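Local coordinates for signal recognition 54 kDa protein (Pyrococcus furiosus, PDB 3DM5) that belongs to the SRP54 family of the signal recognition particle, combining a helical bundle, a P-loop GTPase-type domain and a signal peptide binding domain, at residues Thr13-Ile17 with Glu30-Ile35; Glu55-Ala60 with Ile78-Glu82; Leu330-Tyr334 with Lys376-Met382; Leu10-Leu14 with Leu293-Gly297. All coordinates share one frame; numbering follows the deposited sequence.

Interaction 1. Residues Thr13-Ile17 with Glu30-Ile35; sequences TLKKI and ELVRDI. With SO4 (sulfate ion), chain F.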
# COMPACT_ATOMS: atom_id res chain seq x y z
N THR A 13 10.42 -0.71 15.32
CA THR A 13 11.73 -0.16 15.59
C THR A 13 12.22 -0.75 16.90
O THR A 13 13.41 -0.96 17.08
CB THR A 13 11.70 1.37 15.67
OG1 THR A 13 11.15 1.77 16.94
CG2 THR A 13 10.86 1.93 14.53
N LEU A 14 11.29 -1.03 17.81
CA LEU A 14 11.65 -1.60 19.11
C LEU A 14 11.97 -3.09 18.98
O LEU A 14 12.90 -3.57 19.64
CB LEU A 14 10.55 -1.36 20.16
CG LEU A 14 10.39 0.09 20.64
CD1 LEU A 14 9.55 0.15 21.87
CD2 LEU A 14 11.76 0.73 20.90
N LYS A 15 11.22 -3.79 18.14
CA LYS A 15 11.52 -5.19 17.81
C LYS A 15 12.90 -5.28 17.18
O LYS A 15 13.68 -6.17 17.51
CB LYS A 15 10.49 -5.77 16.85
CG LYS A 15 9.13 -6.08 17.49
CD LYS A 15 8.05 -6.20 16.42
CE LYS A 15 6.63 -6.04 16.97
NZ LYS A 15 5.89 -7.33 17.05
N LYS A 16 13.20 -4.37 16.27
CA LYS A 16 14.48 -4.39 15.60
C LYS A 16 15.57 -4.34 16.65
O LYS A 16 16.53 -5.10 16.59
CB LYS A 16 14.63 -3.21 14.65
CG LYS A 16 14.02 -3.44 13.27
CD LYS A 16 14.54 -2.40 12.27
CE LYS A 16 14.05 -2.69 10.86
NZ LYS A 16 14.63 -1.74 9.86
N ILE A 17 15.40 -3.45 17.62
CA ILE A 17 16.38 -3.31 18.69
C ILE A 17 16.51 -4.61 19.49
O ILE A 17 17.61 -5.06 19.79
CB ILE A 17 16.01 -2.15 19.63
CG1 ILE A 17 16.13 -0.84 18.86
CG2 ILE A 17 16.92 -2.13 20.85
CD1 ILE A 17 16.68 0.28 19.66
N GLU A 30 19.70 4.56 13.03
CA GLU A 30 18.63 3.95 12.24
C GLU A 30 17.29 3.95 12.98
O GLU A 30 16.22 4.12 12.37
CB GLU A 30 18.97 2.51 11.90
CG GLU A 30 17.75 1.73 11.44
CD GLU A 30 18.08 0.30 11.06
OE1 GLU A 30 19.24 -0.12 11.24
OE2 GLU A 30 17.16 -0.40 10.57
N LEU A 31 17.36 3.71 14.28
CA LEU A 31 16.20 3.77 15.14
C LEU A 31 15.60 5.17 15.05
O LEU A 31 14.40 5.34 14.78
CB LEU A 31 16.60 3.47 16.58
CG LEU A 31 15.56 3.84 17.65
CD1 LEU A 31 14.41 2.82 17.69
CD2 LEU A 31 16.24 3.97 19.00
N VAL A 32 16.44 6.18 15.28
CA VAL A 32 15.97 7.56 15.27
C VAL A 32 15.30 7.90 13.94
O VAL A 32 14.25 8.54 13.90
CB VAL A 32 17.11 8.55 15.58
CG1 VAL A 32 16.79 9.93 15.02
CG2 VAL A 32 17.37 8.60 17.08
N ARG A 33 15.91 7.44 12.85
CA ARG A 33 15.36 7.72 11.54
C ARG A 33 14.08 6.92 11.27
O ARG A 33 13.16 7.41 10.62
CB ARG A 33 16.41 7.46 10.47
CG ARG A 33 17.55 8.46 10.52
CD ARG A 33 18.74 8.00 9.71
NE ARG A 33 19.78 9.02 9.63
CZ ARG A 33 21.04 8.76 9.33
NH1 ARG A 33 21.41 7.50 9.10
NH2 ARG A 33 21.94 9.73 9.26
N ASP A 34 14.03 5.69 11.77
CA ASP A 34 12.79 4.93 11.69
C ASP A 34 11.66 5.68 12.39
O ASP A 34 10.54 5.71 11.89
CB ASP A 34 12.95 3.51 12.24
CG ASP A 34 13.47 2.52 11.20
OD1 ASP A 34 13.67 2.93 10.03
OD2 ASP A 34 13.66 1.33 11.55
N ILE A 35 11.95 6.30 13.53
CA ILE A 35 10.94 7.02 14.29
C ILE A 35 10.54 8.35 13.64
O ILE A 35 9.36 8.70 13.61
CB ILE A 35 11.39 7.28 15.74
CG1 ILE A 35 11.71 5.96 16.45
CG2 ILE A 35 10.30 8.05 16.52
CD1 ILE A 35 12.48 6.14 17.76
S SO4 F . 25.30 8.04 8.86
O1 SO4 F . 24.41 6.89 8.95
O2 SO4 F . 26.67 7.54 8.88
O3 SO4 F . 25.08 8.79 7.63
O4 SO4 F . 25.09 8.98 9.95
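The carboxylates of Glu-30 and Asp-34 each bring one oxygen near the ammonium group of Lys-16. NZ of Lys-16 meets OE2 of Glu-30 nearly in line with its C-O bond, in a hydrogen-bonded salt bridge of 2.9 Å. OD2 of Asp-34 is a longer ionic partner, 3.6 Å from NZ of Lys-16, while its OD1 pairs with Arg-37. The third flat group, the guanidinium of Arg-33, takes no part in this network. A sulfate ion, probably from the crystallisation liquor, sits at its edge. NH1 of Arg-33 gives O1 of the sulfate a nearly straight hydrogen bond of 3.1 Å (164°). NH2 gives O4 a weak, more bent one.

The segments lie on the first two helices of the N-terminal helical bundle of SRP54. They run antiparallel at 165°, with axes 10.2 Å apart. Thr-13 points at the second helix. Its CG2 lies 3.5 Å from CB of Asp-34, and its OG1 side rests on CD1 of Leu-31. With chi1 at 77°, OG1 sits between the backbone N and the carbonyl carbon and bonds back to the carbonyl O of Leu-10. Leu-31 also reaches Ile-17. CD2 of Leu-31 touches CD1 of Ile-17 at 3.8 Å, and the two side chains cross at about a right angle. Ile-75 of helix 71-86 packs on both.

Interaction 2. Residues Glu55-Ala60 with Ile78-Glu82; sequences EIQRRA and IVYEE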
# COMPACT_ATOMS: atom_id res chain seq x y z
N GLU A 55 16.55 14.12 21.40
CA GLU A 55 16.63 13.74 22.80
C GLU A 55 16.82 12.23 22.92
O GLU A 55 17.61 11.74 23.74
CB GLU A 55 15.37 14.18 23.55
CG GLU A 55 15.25 13.61 24.95
CD GLU A 55 16.30 14.16 25.92
OE1 GLU A 55 16.31 13.71 27.09
OE2 GLU A 55 17.10 15.03 25.51
N ILE A 56 16.09 11.48 22.11
CA ILE A 56 16.21 10.03 22.11
C ILE A 56 17.60 9.61 21.67
O ILE A 56 18.21 8.76 22.31
CB ILE A 56 15.16 9.34 21.21
CG1 ILE A 56 13.75 9.61 21.73
CG2 ILE A 56 15.41 7.83 21.16
CD1 ILE A 56 12.67 8.82 21.01
N GLN A 57 18.10 10.21 20.60
CA GLN A 57 19.45 9.93 20.11
C GLN A 57 20.48 10.19 21.19
O GLN A 57 21.36 9.35 21.44
CB GLN A 57 19.77 10.80 18.91
CG GLN A 57 20.90 10.26 18.03
CD GLN A 57 21.07 11.09 16.78
OE1 GLN A 57 21.31 12.30 16.85
NE2 GLN A 57 20.94 10.46 15.62
N ARG A 58 20.37 11.36 21.82
CA ARG A 58 21.28 11.81 22.85
C ARG A 58 21.29 10.85 24.05
O ARG A 58 22.33 10.31 24.40
CB ARG A 58 20.91 13.23 23.27
CG ARG A 58 21.62 13.79 24.49
CD ARG A 58 20.89 15.03 24.98
NE ARG A 58 20.99 15.21 26.43
CZ ARG A 58 20.52 14.36 27.34
NH1 ARG A 58 19.93 13.23 26.95
NH2 ARG A 58 20.65 14.61 28.63
N ARG A 59 20.13 10.63 24.66
CA ARG A 59 20.04 9.70 25.78
C ARG A 59 20.59 8.31 25.46
O ARG A 59 21.21 7.68 26.31
CB ARG A 59 18.59 9.60 26.30
CG ARG A 59 18.02 10.89 26.87
CD ARG A 59 16.71 10.64 27.61
NE ARG A 59 16.87 9.61 28.63
CZ ARG A 59 15.85 8.97 29.21
NH1 ARG A 59 14.61 9.25 28.87
NH2 ARG A 59 16.09 8.04 30.13
N ALA A 60 20.35 7.81 24.26
CA ALA A 60 20.82 6.48 23.89
C ALA A 60 22.33 6.45 23.81
O ALA A 60 22.97 5.61 24.44
CB ALA A 60 20.20 6.02 22.57
N ILE A 78 14.26 4.13 27.11
CA ILE A 78 14.37 5.51 26.67
C ILE A 78 13.26 5.91 25.69
O ILE A 78 12.58 6.92 25.88
CB ILE A 78 15.74 5.76 26.02
CG1 ILE A 78 16.86 5.52 27.04
CG2 ILE A 78 15.79 7.17 25.47
CD1 ILE A 78 18.27 5.62 26.46
N VAL A 79 13.09 5.12 24.63
CA VAL A 79 12.02 5.35 23.67
C VAL A 79 10.64 5.40 24.34
O VAL A 79 9.85 6.29 24.05
CB VAL A 79 12.03 4.26 22.56
CG1 VAL A 79 10.79 4.32 21.68
CG2 VAL A 79 13.25 4.40 21.72
N TYR A 80 10.32 4.44 25.20
CA TYR A 80 9.00 4.39 25.82
C TYR A 80 8.74 5.64 26.63
O TYR A 80 7.62 6.16 26.64
CB TYR A 80 8.89 3.19 26.73
CG TYR A 80 7.70 3.22 27.65
CD1 TYR A 80 7.85 3.30 29.03
CD2 TYR A 80 6.42 3.14 27.14
CE1 TYR A 80 6.74 3.29 29.87
CE2 TYR A 80 5.31 3.14 27.98
CZ TYR A 80 5.47 3.22 29.34
OH TYR A 80 4.35 3.23 30.15
N GLU A 81 9.78 6.11 27.31
CA GLU A 81 9.69 7.20 28.26
C GLU A 81 9.61 8.55 27.55
O GLU A 81 8.83 9.43 27.94
CB GLU A 81 10.88 7.14 29.22
CG GLU A 81 11.17 8.41 29.99
CD GLU A 81 12.40 8.27 30.89
OE1 GLU A 81 12.72 9.25 31.60
OE2 GLU A 81 13.02 7.18 30.87
N GLU A 82 10.41 8.70 26.51
CA GLU A 82 10.35 9.89 25.68
C GLU A 82 8.98 10.06 24.98
O GLU A 82 8.40 11.16 25.01
CB GLU A 82 11.50 9.91 24.68
CG GLU A 82 12.82 10.23 25.33
CD GLU A 82 12.74 11.46 26.22
OE1 GLU A 82 12.13 12.47 25.80
OE2 GLU A 82 13.30 11.41 27.33
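Arg-59 grips two acidic side chains of segment 78-82, on helix 71-86, with the two ends of its guanidinium. NH1 of Arg-59 bonds OE2 of Glu-82 at 3.0 Å, close to the guanidinium plane and on the anti lone pair of that oxygen. NH2 of Arg-59 bonds OE2 of Glu-81 at 3.3 Å. OE2 of Glu-81 lies in the guanidinium plane, but NH2 reaches it from above the carboxylate plane. Glu-81 is held further by Lys-77 and Lys-85, and NE of Arg-59 by Glu-63. OE1 of Glu-55 comes within 3.8 Å of OE2 of Glu-82. Arg-59 probably eases this closeness of like charges.

The segments lie on the third and fourth helices of the SRP54 bundle. They run roughly antiparallel, at 144°, with axes 10.0 Å apart. CG2 of Ile-78 lies 3.9 Å over one face of the Arg-59 guanidinium, offset toward its rim. The bend of Arg-59 at chi3 (53°) helps fold the head back over Ile-78. Deeper, CG1 of Ile-56 slides past CB of Glu-82 at 3.7 Å. CG2 of Ile-56 meets CG2 of Val-79 at 4.1 Å, and Leu-31 of helix 25-41 packs on Val-79.

Interaction 3. Residues Leu330-Tyr334 with Lys376-Met382; sequences LKDMY and KVIMDSM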
# COMPACT_ATOMS: atom_id res chain seq x y z
N LEU A 330 15.90 -37.83 7.29
CA LEU A 330 16.95 -36.97 7.84
C LEU A 330 16.46 -35.54 7.95
O LEU A 330 16.97 -34.77 8.75
CB LEU A 330 18.19 -37.04 6.96
CG LEU A 330 19.19 -38.11 7.38
CD1 LEU A 330 19.77 -38.80 6.16
CD2 LEU A 330 20.28 -37.47 8.21
N LYS A 331 15.47 -35.20 7.14
CA LYS A 331 14.86 -33.88 7.19
C LYS A 331 14.00 -33.79 8.44
O LYS A 331 14.07 -32.81 9.19
CB LYS A 331 14.02 -33.64 5.94
CG LYS A 331 14.18 -32.25 5.34
CD LYS A 331 15.08 -32.26 4.11
CE LYS A 331 14.27 -32.39 2.83
NZ LYS A 331 13.77 -31.07 2.34
N ASP A 332 13.18 -34.81 8.66
CA ASP A 332 12.38 -34.92 9.88
C ASP A 332 13.22 -34.82 11.17
O ASP A 332 12.82 -34.16 12.13
CB ASP A 332 11.59 -36.22 9.88
CG ASP A 332 10.52 -36.24 8.81
OD1 ASP A 332 10.35 -37.28 8.13
OD2 ASP A 332 9.83 -35.21 8.63
N MET A 333 14.38 -35.48 11.19
CA MET A 333 15.29 -35.43 12.32
C MET A 333 15.95 -34.05 12.45
O MET A 333 15.93 -33.43 13.51
CB MET A 333 16.36 -36.52 12.21
CG MET A 333 17.24 -36.66 13.45
SD MET A 333 18.84 -37.43 13.13
CE MET A 333 19.71 -36.10 12.32
N TYR A 334 16.54 -33.58 11.35
CA TYR A 334 17.09 -32.23 11.24
C TYR A 334 16.19 -31.23 11.95
O TYR A 334 16.68 -30.32 12.61
CB TYR A 334 17.20 -31.84 9.76
CG TYR A 334 17.96 -30.56 9.46
CD1 TYR A 334 19.08 -30.58 8.63
CD2 TYR A 334 17.56 -29.34 9.97
CE1 TYR A 334 19.78 -29.42 8.33
CE2 TYR A 334 18.26 -28.17 9.68
CZ TYR A 334 19.37 -28.22 8.86
OH TYR A 334 20.07 -27.07 8.56
N LYS A 376 24.07 -30.45 12.09
CA LYS A 376 23.53 -29.61 11.05
C LYS A 376 24.56 -29.46 9.94
O LYS A 376 24.26 -29.68 8.77
CB LYS A 376 23.14 -28.24 11.60
CG LYS A 376 22.66 -27.28 10.53
CD LYS A 376 22.29 -25.93 11.12
CE LYS A 376 21.80 -24.97 10.03
NZ LYS A 376 22.84 -24.68 9.00
N VAL A 377 25.77 -29.08 10.32
CA VAL A 377 26.86 -28.90 9.36
C VAL A 377 27.02 -30.10 8.42
O VAL A 377 27.29 -29.95 7.23
CB VAL A 377 28.19 -28.60 10.07
CG1 VAL A 377 29.32 -28.51 9.07
CG2 VAL A 377 28.09 -27.31 10.85
N ILE A 378 26.83 -31.30 8.96
CA ILE A 378 26.98 -32.51 8.17
C ILE A 378 25.84 -32.65 7.16
O ILE A 378 26.07 -32.92 5.98
CB ILE A 378 27.05 -33.78 9.06
CG1 ILE A 378 28.33 -33.78 9.90
CG2 ILE A 378 26.97 -35.05 8.22
CD1 ILE A 378 28.53 -35.05 10.70
N MET A 379 24.61 -32.45 7.62
CA MET A 379 23.44 -32.56 6.76
C MET A 379 23.43 -31.50 5.65
O MET A 379 22.90 -31.74 4.57
CB MET A 379 22.16 -32.51 7.59
CG MET A 379 21.88 -33.79 8.34
SD MET A 379 20.38 -33.78 9.36
CE MET A 379 20.79 -32.47 10.52
N ASP A 380 24.02 -30.34 5.91
CA ASP A 380 24.15 -29.29 4.91
C ASP A 380 25.11 -29.70 3.81
O ASP A 380 25.33 -28.97 2.84
CB ASP A 380 24.65 -28.00 5.55
CG ASP A 380 23.64 -27.36 6.48
OD1 ASP A 380 22.49 -27.85 6.54
OD2 ASP A 380 24.00 -26.37 7.14
N SER A 381 25.71 -30.87 3.98
CA SER A 381 26.61 -31.38 2.97
C SER A 381 25.99 -32.60 2.30
O SER A 381 26.58 -33.22 1.41
CB SER A 381 27.96 -31.74 3.57
OG SER A 381 28.80 -32.27 2.57
N MET A 382 24.79 -32.94 2.74
CA MET A 382 24.05 -34.01 2.11
C MET A 382 23.16 -33.43 1.01
O MET A 382 22.83 -32.23 1.01
CB MET A 382 23.22 -34.78 3.14
CG MET A 382 24.04 -35.39 4.30
SD MET A 382 23.04 -36.46 5.37
CE MET A 382 24.33 -37.24 6.32
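Met-379 packs between the side chains of Tyr-334, Leu-330 and Met-333, and this is the close-packed half of the contact. Its CG is anti to the carbonyl carbon (chi1 -75°), which directs the chain and its sulfur at segment 330-334. SD of Met-379 lies 4.7 Å from the centroid of the Tyr-334 ring and 67° off the ring normal. This is an oblique Met-aromatic contact. CD2 of Leu-330 touches the same sulfur at 3.9 Å, and CE of Met-333 touches it at 3.8 Å. Met-382 adds its own sulfur, 4.1 Å from CD2 of Leu-330. It is the last residue of a type I turn that starts at Met-379, at the end of helix 369-379. Leu-387 and Leu-415 extend this apolar cluster around Leu-330.

The other half is polar and partly exposed. The Tyr-334 side chain spans the two, with its hydroxyl at the outer end. OH of Tyr-334 donates a 3.2 Å hydrogen bond to OD1 of Asp-380, on the syn lone pair. That oxygen lies near the plane of the ring, at its edge. The other oxygen of Asp-380, OD2, takes a 2.8 Å salt bridge from NZ of Lys-376, one turn earlier. The two bonds hold the carboxylate in place. The aliphatic chain of Lys-376 also runs close to the tyrosine hydroxyl. A sulfate, probably from the crystallisation liquor, lies about 4 Å from the side chain of Asp-380.

Helices packed through clustered methionine and leucine side chains are in keeping with the methionine-rich signal peptide binding (M) domain of SRP54.

Interaction 4. Residues Leu10-Leu14 with Leu293-Gly297; sequences LANTL and LLGLG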
# COMPACT_ATOMS: atom_id res chain seq x y z
N LEU A 10 6.06 2.03 15.04
CA LEU A 10 6.85 2.29 16.24
C LEU A 10 7.31 0.97 16.90
O LEU A 10 8.49 0.77 17.19
CB LEU A 10 6.09 3.20 17.20
CG LEU A 10 5.93 4.62 16.64
CD1 LEU A 10 4.76 5.33 17.29
CD2 LEU A 10 7.23 5.45 16.73
N ALA A 11 6.38 0.06 17.11
CA ALA A 11 6.70 -1.25 17.67
C ALA A 11 7.82 -1.97 16.91
O ALA A 11 8.62 -2.69 17.51
CB ALA A 11 5.45 -2.10 17.70
N ASN A 12 7.89 -1.78 15.60
CA ASN A 12 8.87 -2.49 14.79
C ASN A 12 10.29 -1.99 15.01
O ASN A 12 11.25 -2.75 14.90
CB ASN A 12 8.51 -2.44 13.31
CG ASN A 12 7.36 -3.36 12.97
OD1 ASN A 12 7.01 -4.25 13.75
ND2 ASN A 12 6.77 -3.16 11.80
N THR A 13 10.42 -0.71 15.32
CA THR A 13 11.73 -0.16 15.59
C THR A 13 12.22 -0.75 16.90
O THR A 13 13.41 -0.96 17.08
CB THR A 13 11.70 1.37 15.67
OG1 THR A 13 11.15 1.77 16.94
CG2 THR A 13 10.86 1.93 14.53
N LEU A 14 11.29 -1.03 17.81
CA LEU A 14 11.65 -1.60 19.11
C LEU A 14 11.97 -3.09 18.98
O LEU A 14 12.90 -3.57 19.64
CB LEU A 14 10.55 -1.36 20.16
CG LEU A 14 10.39 0.09 20.64
CD1 LEU A 14 9.55 0.15 21.87
CD2 LEU A 14 11.76 0.73 20.90
N LEU A 293 0.35 1.42 22.10
CA LEU A 293 0.94 1.88 20.86
C LEU A 293 2.17 1.05 20.52
O LEU A 293 2.20 0.41 19.47
CB LEU A 293 1.28 3.38 20.94
CG LEU A 293 1.63 4.09 19.63
CD1 LEU A 293 0.44 4.13 18.68
CD2 LEU A 293 2.12 5.51 19.92
N LEU A 294 3.17 1.02 21.41
CA LEU A 294 4.45 0.34 21.13
C LEU A 294 4.43 -1.20 21.23
O LEU A 294 5.44 -1.86 21.01
CB LEU A 294 5.54 0.89 22.03
CG LEU A 294 5.75 2.39 21.89
CD1 LEU A 294 6.76 2.84 22.90
CD2 LEU A 294 6.22 2.72 20.50
N GLY A 295 3.28 -1.76 21.57
CA GLY A 295 3.14 -3.20 21.62
C GLY A 295 3.80 -3.84 22.83
O GLY A 295 4.13 -5.03 22.80
N LEU A 296 3.97 -3.05 23.89
CA LEU A 296 4.63 -3.50 25.11
C LEU A 296 3.71 -4.36 25.95
O LEU A 296 2.49 -4.18 25.92
CB LEU A 296 5.07 -2.29 25.94
CG LEU A 296 6.05 -1.40 25.19
CD1 LEU A 296 6.51 -0.21 26.02
CD2 LEU A 296 7.22 -2.24 24.76
N GLY A 297 4.31 -5.29 26.68
CA GLY A 297 3.59 -6.10 27.64
C GLY A 297 2.56 -7.01 27.02
O GLY A 297 1.56 -7.37 27.65
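Leu-294 reaches between Leu-10 and Leu-14, joining the loop after helix 286-293 to the first helix of the bundle. The contact lies where the N-terminal helical bundle packs on the GTPase domain, the joint of the NG unit of SRP54. The loop leaves its helix through a Schellman motif. Gly-295 takes a positive phi of 75° there. The backbone turns beside Ala-11, and the CA atoms of Ala-11 and Leu-294 are only 4.4 Å apart.

The leucines meet beside this close point. CD1 of Leu-294 meets CD1 of Leu-14 at 4.0 Å, with the two side chains at a slant to each other. CD2, its other branch, is turned to CB of Leu-10. CG of Leu-294 stands anti to the carbonyl carbon (chi1 -58°), which points this fork at the helix. Leu-293 comes in with its CD2 at 3.7 Å from CD1 of Leu-10. Leu-296 touches Leu-14 more loosely, CD2 to CD1 at 4.4 Å. Leu-83 of helix 71-86 packs on Leu-294, and Tyr-80 packs on Leu-296. CB of Ala-11 rests against the carbonyl O of Leu-294 at 3.3 Å.

From the N terminus, helix 5-19 opens two contacts, and Thr-13 and Leu-14 belong to both. Interaction 1 closes a short loop of 12 residues and pairs the first two helices of the bundle. Interaction 2 follows in series, closes 17 residues and pairs helices 46-62 and 71-86. The two touch, as where Leu-14 and Leu-31 meet Val-79. Interaction 4 closes a loop of 278 residues that spans the GTPase domain and has interaction 2 nested inside it. It ties the bundle to the loop after helix 286-293 and touches interaction 2 through Tyr-80 and Leu-296. Interaction 3 comes later and closes 41 residues in the signal peptide binding domain, its centre about 36 Å from that of interaction 1.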